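Local coordinates for protein glutamate racemase (Escherichia coli, PDB 2JFN) that belongs to the Asp/Glu/hydantoin racemase family and binds glutamic acid and uridine-5'-diphosphate-N-acetylmuramoyl-L-alanine, at residues 36-39 / 40-43. Residues are numbered along the deposited sequence; the frame is centred on the assembly and turned at random.
Sequences VYDE and IRHL
Ile-40 sits one helical turn beyond Val-36, and Ile-40 N donates to Val-36 O at 3.0 Å. Ile-40 CD1 meets Val-36 CG1 at 3.9 Å, the two branched side chains crossing at a slant. Both are buried. Val-36 also rests on Ile-231 and Ile-40 on Thr-235, so this side of the helix packs against helix 228-241.

Arg-41 reaches two residues with its side chain, Tyr-37 and Asp-38. Arg-41 N bonds to Tyr-37 O at 2.8 Å. With chi1 at 71°, CG is set between the backbone N and the carbonyl carbon, and the chain then runs extended back along the preceding turn. Arg-41 CB and CG lie over one face of the Tyr-37 ring, CG offset toward its rim. Arg-41 CD comes 3.6 Å from Tyr-37 OH. The guanidinium plane lies 27° from the ring plane. The Tyr-37 hydroxyl is held elsewhere, by a hydrogen bond with Tyr-273 O. At the end of the chain, Arg-41 grips Asp-38 side-on in a salt bridge. Arg-41 NE lies 3.0 Å from Asp-38 OD1. Arg-41 NH2 bonds to the same oxygen, Asp-38 OD1, at 3.1 Å. This oxygen lies in the guanidinium plane, but the carboxylate is turned 42° against it. Two donors on one oxygen should limit rotation of the guanidinium.

His-42 N reaches Asp-38 O at 3.2 Å. A weak i to i+3 bond runs from His-42 N to Glu-39 O.

Leu-43 N closes the last turn on Glu-39 O at 3.3 Å. The Leu-43 side chain touches Ala-232.

The backbone bonds are mainly i to i+4, joined by an i to i+3 Asp-Arg salt bridge, in the helix of the beta-alpha-beta unit formed by strand 21-28, helix 33-43 and parallel strand 48-53.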
ATOM      1  N   VAL A  36      -2.365  -1.182  -4.993  1.00 24.57           N
ATOM      2  CA  VAL A  36      -1.769  -0.049  -5.698  1.00 25.04           C
ATOM      3  C   VAL A  36      -1.319  -0.501  -7.075  1.00 25.61           C
ATOM      4  O   VAL A  36      -1.528   0.191  -8.077  1.00 25.10           O
ATOM      5  CB  VAL A  36      -0.555   0.519  -4.926  1.00 25.08           C
ATOM      6  CG1 VAL A  36       0.050   1.703  -5.689  1.00 25.12           C
ATOM      7  CG2 VAL A  36      -0.993   0.954  -3.534  1.00 25.41           C
ATOM      8  N   TYR A  37      -0.702  -1.679  -7.123  1.00 26.15           N
ATOM      9  CA  TYR A  37      -0.252  -2.227  -8.388  1.00 26.62           C
ATOM     10  C   TYR A  37      -1.434  -2.409  -9.340  1.00 27.35           C
ATOM     11  O   TYR A  37      -1.339  -2.103 -10.525  1.00 27.42           O
ATOM     12  CB  TYR A  37       0.460  -3.569  -8.160  1.00 26.04           C
ATOM     13  CG  TYR A  37       0.426  -4.489  -9.354  1.00 26.11           C
ATOM     14  CD1 TYR A  37      -0.543  -5.486  -9.461  1.00 26.04           C
ATOM     15  CD2 TYR A  37       1.337  -4.340 -10.400  1.00 26.28           C
ATOM     16  CE1 TYR A  37      -0.605  -6.316 -10.582  1.00 26.06           C
ATOM     17  CE2 TYR A  37       1.282  -5.162 -11.526  1.00 26.29           C
ATOM     18  CZ  TYR A  37       0.312  -6.145 -11.607  1.00 26.29           C
ATOM     19  OH  TYR A  37       0.261  -6.968 -12.705  1.00 26.91           O
ATOM     20  N   ASP A  38      -2.549  -2.905  -8.817  1.00 28.14           N
ATOM     21  CA  ASP A  38      -3.735  -3.139  -9.629  1.00 29.79           C
ATOM     22  C   ASP A  38      -4.164  -1.864 -10.369  1.00 30.27           C
ATOM     23  O   ASP A  38      -4.513  -1.917 -11.549  1.00 30.51           O
ATOM     24  CB  ASP A  38      -4.861  -3.663  -8.733  1.00 30.37           C
ATOM     25  CG  ASP A  38      -5.919  -4.431  -9.500  1.00 31.87           C
ATOM     26  OD1 ASP A  38      -5.623  -4.939 -10.603  1.00 32.39           O
ATOM     27  OD2 ASP A  38      -7.054  -4.545  -8.980  1.00 32.89           O
ATOM     28  N   GLU A  39      -4.120  -0.725  -9.680  1.00 30.88           N
ATOM     29  CA  GLU A  39      -4.482   0.560 -10.283  1.00 32.05           C
ATOM     30  C   GLU A  39      -3.432   0.974 -11.315  1.00 32.29           C
ATOM     31  O   GLU A  39      -3.758   1.466 -12.396  1.00 31.60           O
ATOM     32  CB  GLU A  39      -4.576   1.645  -9.209  1.00 32.93           C
ATOM     33  CG  GLU A  39      -5.726   1.485  -8.230  1.00 35.19           C
ATOM     34  CD  GLU A  39      -7.048   1.991  -8.784  1.00 36.77           C
ATOM     35  OE1 GLU A  39      -8.047   1.978  -8.034  1.00 38.63           O
ATOM     36  OE2 GLU A  39      -7.090   2.408  -9.961  1.00 37.13           O
ATOM     37  N   ILE A  40      -2.164   0.778 -10.978  1.00 32.60           N
ATOM     38  CA  ILE A  40      -1.093   1.134 -11.896  1.00 33.11           C
ATOM     39  C   ILE A  40      -1.162   0.326 -13.192  1.00 33.95           C
ATOM     40  O   ILE A  40      -1.071   0.893 -14.284  1.00 33.92           O
ATOM     41  CB  ILE A  40       0.290   0.932 -11.246  1.00 32.73           C
ATOM     42  CG1 ILE A  40       0.432   1.853 -10.031  1.00 32.28           C
ATOM     43  CG2 ILE A  40       1.394   1.220 -12.263  1.00 32.95           C
ATOM     44  CD1 ILE A  40       1.724   1.655  -9.255  1.00 32.55           C
ATOM     45  N   ARG A  41      -1.332  -0.991 -13.084  1.00 34.92           N
ATOM     46  CA  ARG A  41      -1.391  -1.827 -14.279  1.00 36.38           C
ATOM     47  C   ARG A  41      -2.627  -1.547 -15.121  1.00 37.23           C
ATOM     48  O   ARG A  41      -2.619  -1.759 -16.328  1.00 36.68           O
ATOM     49  CB  ARG A  41      -1.355  -3.318 -13.928  1.00 36.95           C
ATOM     50  CG  ARG A  41      -2.619  -3.853 -13.280  1.00 38.65           C
ATOM     51  CD  ARG A  41      -2.791  -5.345 -13.561  1.00 40.05           C
ATOM     52  NE  ARG A  41      -3.893  -5.915 -12.789  1.00 41.30           N
ATOM     53  CZ  ARG A  41      -4.312  -7.173 -12.892  1.00 41.65           C
ATOM     54  NH1 ARG A  41      -3.726  -8.008 -13.741  1.00 41.91           N
ATOM     55  NH2 ARG A  41      -5.318  -7.598 -12.138  1.00 42.04           N
ATOM     56  N   HIS A  42      -3.698  -1.089 -14.486  1.00 38.38           N
ATOM     57  CA  HIS A  42      -4.908  -0.786 -15.232  1.00 39.98           C
ATOM     58  C   HIS A  42      -4.627   0.410 -16.144  1.00 40.26           C
ATOM     59  O   HIS A  42      -5.171   0.512 -17.241  1.00 40.52           O
ATOM     60  CB  HIS A  42      -6.059  -0.474 -14.271  1.00 40.97           C
ATOM     61  CG  HIS A  42      -7.357  -0.194 -14.958  1.00 42.48           C
ATOM     62  ND1 HIS A  42      -7.581   0.951 -15.691  1.00 43.19           N
ATOM     63  CD2 HIS A  42      -8.501  -0.917 -15.031  1.00 43.17           C
ATOM     64  CE1 HIS A  42      -8.808   0.925 -16.184  1.00 43.48           C
ATOM     65  NE2 HIS A  42      -9.387  -0.198 -15.797  1.00 43.37           N
ATOM     66  N   LEU A  43      -3.755   1.303 -15.684  1.00 40.38           N
ATOM     67  CA  LEU A  43      -3.386   2.489 -16.442  1.00 40.54           C
ATOM     68  C   LEU A  43      -2.206   2.224 -17.383  1.00 40.74           C
ATOM     69  O   LEU A  43      -2.157   2.750 -18.495  1.00 40.80           O
ATOM     70  CB  LEU A  43      -3.037   3.625 -15.475  1.00 40.84           C
ATOM     71  CG  LEU A  43      -2.767   5.014 -16.057  1.00 40.88           C
ATOM     72  CD1 LEU A  43      -4.017   5.514 -16.775  1.00 41.44           C
ATOM     73  CD2 LEU A  43      -2.376   5.976 -14.943  1.00 40.98           C
TER